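Local coordinates for protein beta-N-acetylglucosaminidase (Thermotoga maritima, PDB 3WO8) that probably hydrolyses terminal non-reducing N-acetyl-D-hexosamine residues from N-acetyl-beta-D-hexosaminides, as a member of glycoside hydrolase family 3, at residues G67-I71 against L324-K329. Sequence-based numbering, arbitrary orientation.
Sequences GDFLI and LAFAKK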
ATOM      1  N   GLY B  67     -19.757  -5.931  15.426  1.00 47.37           N
ATOM      2  CA  GLY B  67     -20.717  -4.846  15.287  1.00 46.02           C
ATOM      3  C   GLY B  67     -20.522  -3.820  14.178  1.00 46.61           C
ATOM      4  O   GLY B  67     -19.933  -4.074  13.125  1.00 46.42           O
ATOM      5  N   ASP B  68     -21.030  -2.637  14.429  1.00 46.82           N
ATOM      6  CA  ASP B  68     -21.120  -1.669  13.393  1.00 52.48           C
ATOM      7  C   ASP B  68     -20.388  -0.460  13.935  1.00 49.75           C
ATOM      8  O   ASP B  68     -20.848   0.125  14.908  1.00 56.70           O
ATOM      9  CB  ASP B  68     -22.598  -1.407  13.111  1.00 57.97           C
ATOM     10  CG  ASP B  68     -22.815  -0.429  11.985  1.00 64.78           C
ATOM     11  OD1 ASP B  68     -22.243  -0.619  10.890  1.00 81.11           O
ATOM     12  OD2 ASP B  68     -23.588   0.527  12.173  1.00 69.88           O
ATOM     13  N   PHE B  69     -19.240  -0.119  13.328  1.00 45.06           N
ATOM     14  CA  PHE B  69     -18.364   0.976  13.799  1.00 38.18           C
ATOM     15  C   PHE B  69     -17.989   1.999  12.761  1.00 36.63           C
ATOM     16  O   PHE B  69     -18.171   1.822  11.571  1.00 33.13           O
ATOM     17  CB  PHE B  69     -17.040   0.452  14.313  1.00 34.97           C
ATOM     18  CG  PHE B  69     -17.158  -0.688  15.258  1.00 36.66           C
ATOM     19  CD1 PHE B  69     -17.346  -1.971  14.786  1.00 37.86           C
ATOM     20  CD2 PHE B  69     -17.032  -0.498  16.623  1.00 37.76           C
ATOM     21  CE1 PHE B  69     -17.431  -3.055  15.666  1.00 39.71           C
ATOM     22  CE2 PHE B  69     -17.142  -1.575  17.515  1.00 38.23           C
ATOM     23  CZ  PHE B  69     -17.335  -2.862  17.033  1.00 36.35           C
ATOM     24  N   LEU B  70     -17.430   3.085  13.269  1.00 37.14           N
ATOM     25  CA  LEU B  70     -16.809   4.078  12.471  1.00 36.89           C
ATOM     26  C   LEU B  70     -15.338   3.860  12.626  1.00 37.91           C
ATOM     27  O   LEU B  70     -14.809   4.122  13.690  1.00 38.70           O
ATOM     28  CB  LEU B  70     -17.146   5.454  12.995  1.00 39.88           C
ATOM     29  CG  LEU B  70     -18.603   5.829  12.830  1.00 40.75           C
ATOM     30  CD1 LEU B  70     -18.792   7.264  13.264  1.00 41.00           C
ATOM     31  CD2 LEU B  70     -19.058   5.639  11.392  1.00 40.33           C
ATOM     32  N   ILE B  71     -14.694   3.383  11.552  1.00 38.05           N
ATOM     33  CA  ILE B  71     -13.288   2.980  11.532  1.00 32.52           C
ATOM     34  C   ILE B  71     -12.498   3.995  10.753  1.00 32.52           C
ATOM     35  O   ILE B  71     -12.748   4.220   9.558  1.00 33.74           O
ATOM     36  CB  ILE B  71     -13.134   1.576  10.946  1.00 33.83           C
ATOM     37  CG1 ILE B  71     -14.155   0.650  11.624  1.00 35.28           C
ATOM     38  CG2 ILE B  71     -11.736   1.040  11.243  1.00 35.00           C
ATOM     39  CD1 ILE B  71     -14.061  -0.841  11.314  1.00 33.51           C
ATOM     40  N   LEU B 324     -23.606   6.203  11.149  1.00 45.66           N
ATOM     41  CA  LEU B 324     -23.387   4.804  11.095  1.00 45.91           C
ATOM     42  C   LEU B 324     -24.277   4.156  10.046  1.00 51.12           C
ATOM     43  O   LEU B 324     -23.817   3.302   9.268  1.00 53.46           O
ATOM     44  CB  LEU B 324     -23.675   4.214  12.466  1.00 46.86           C
ATOM     45  CG  LEU B 324     -22.743   3.118  12.941  1.00 50.10           C
ATOM     46  CD1 LEU B 324     -21.285   3.474  12.759  1.00 48.35           C
ATOM     47  CD2 LEU B 324     -23.033   2.823  14.405  1.00 55.10           C
ATOM     48  N   ALA B 325     -25.546   4.556  10.012  1.00 52.77           N
ATOM     49  CA  ALA B 325     -26.496   3.973   9.061  1.00 51.97           C
ATOM     50  C   ALA B 325     -26.206   4.310   7.602  1.00 50.85           C
ATOM     51  O   ALA B 325     -26.642   3.581   6.737  1.00 55.89           O
ATOM     52  CB  ALA B 325     -27.915   4.365   9.400  1.00 54.46           C
ATOM     53  N   PHE B 326     -25.484   5.387   7.307  1.00 52.39           N
ATOM     54  CA  PHE B 326     -25.025   5.598   5.929  1.00 54.77           C
ATOM     55  C   PHE B 326     -23.538   5.314   5.667  1.00 56.28           C
ATOM     56  O   PHE B 326     -23.077   5.456   4.559  1.00 60.84           O
ATOM     57  CB  PHE B 326     -25.444   6.979   5.369  1.00 56.88           C
ATOM     58  CG  PHE B 326     -24.857   8.166   6.077  1.00 56.82           C
ATOM     59  CD1 PHE B 326     -23.492   8.351   6.185  1.00 59.35           C
ATOM     60  CD2 PHE B 326     -25.697   9.148   6.579  1.00 62.68           C
ATOM     61  CE1 PHE B 326     -22.981   9.474   6.825  1.00 65.53           C
ATOM     62  CE2 PHE B 326     -25.193  10.267   7.220  1.00 67.32           C
ATOM     63  CZ  PHE B 326     -23.828  10.436   7.341  1.00 65.06           C
ATOM     64  N   ALA B 327     -22.779   4.904   6.661  1.00 61.14           N
ATOM     65  CA  ALA B 327     -21.386   4.573   6.415  1.00 61.11           C
ATOM     66  C   ALA B 327     -21.327   3.218   5.754  1.00 58.01           C
ATOM     67  O   ALA B 327     -22.142   2.348   6.072  1.00 63.98           O
ATOM     68  CB  ALA B 327     -20.597   4.563   7.715  1.00 58.42           C
ATOM     69  N   LYS B 328     -20.367   3.057   4.844  1.00 56.91           N
ATOM     70  CA  LYS B 328     -20.019   1.750   4.240  1.00 60.48           C
ATOM     71  C   LYS B 328     -19.755   0.681   5.306  1.00 58.61           C
ATOM     72  O   LYS B 328     -19.372   0.995   6.420  1.00 53.00           O
ATOM     73  CB  LYS B 328     -18.776   1.877   3.334  1.00 61.97           C
ATOM     74  CG  LYS B 328     -18.950   2.764   2.104  1.00 66.20           C
ATOM     75  CD  LYS B 328     -20.266   2.510   1.386  1.00 71.45           C
ATOM     76  CE  LYS B 328     -20.203   2.986  -0.053  1.00 81.79           C
ATOM     77  NZ  LYS B 328     -21.553   2.930  -0.670  1.00 86.98           N
ATOM     78  N   LYS B 329     -19.934  -0.578   4.951  1.00 64.34           N
ATOM     79  CA  LYS B 329     -20.010  -1.641   5.950  1.00 68.76           C
ATOM     80  C   LYS B 329     -19.167  -2.899   5.717  1.00 71.81           C
ATOM     81  O   LYS B 329     -19.083  -3.734   6.603  1.00 82.29           O
ATOM     82  CB  LYS B 329     -21.482  -2.055   6.109  1.00 70.95           C
ATOM     83  CG  LYS B 329     -22.366  -0.975   6.742  1.00 74.70           C
ATOM     84  CD  LYS B 329     -23.589  -1.555   7.469  1.00 74.64           C
ATOM     85  CE  LYS B 329     -24.550  -0.469   7.949  1.00 73.00           C
ATOM     86  NZ  LYS B 329     -23.895   0.491   8.888  1.00 73.88           N
TER
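With chi1 at -178°, the side chain of Asp68 runs trans to its backbone nitrogen and carries the carboxylate across to segment 324-329, where it supplies the negative charge for Lys329. The lysine chain is nearly straight until a bend (chi4 -59°) turns the ammonium toward that carboxylate. Lys329 NZ donates to Asp68 OD1 at 2.8 Å on the syn side, 26° out of the carboxylate plane, closing a salt bridge. The same NZ bonds the backbone O of Leu324, also at 2.8 Å, from above the carbonyl plane, while Ala327 N reaches this oxygen from the opposite face at 3.2 Å. The long lysine chain lets one ammonium join the carboxylate to a carbonyl near the end of helix 310-326. Next to the salt bridge, strand 70-72 is one of the TIM barrel's parallel strands, and Leu70, buried near its start, packs against Leu324. Its CD2 lies 3.4 Å from Leu324 CD1, the two leucines crossing at a slant, their branched ends putting methyls into the buried contact. Ala327 aims its CB at the strand, where its methyl alone suffices to meet Leu70 CD2 at 4.1 Å. Leu324 CD1 also packs on the backbone C of Phe69, at 3.6 Å. Phe69 points its CB away from 324-329, and its side chain touches Leu63 of helix 53-66 and Ile43 of the adjacent strand.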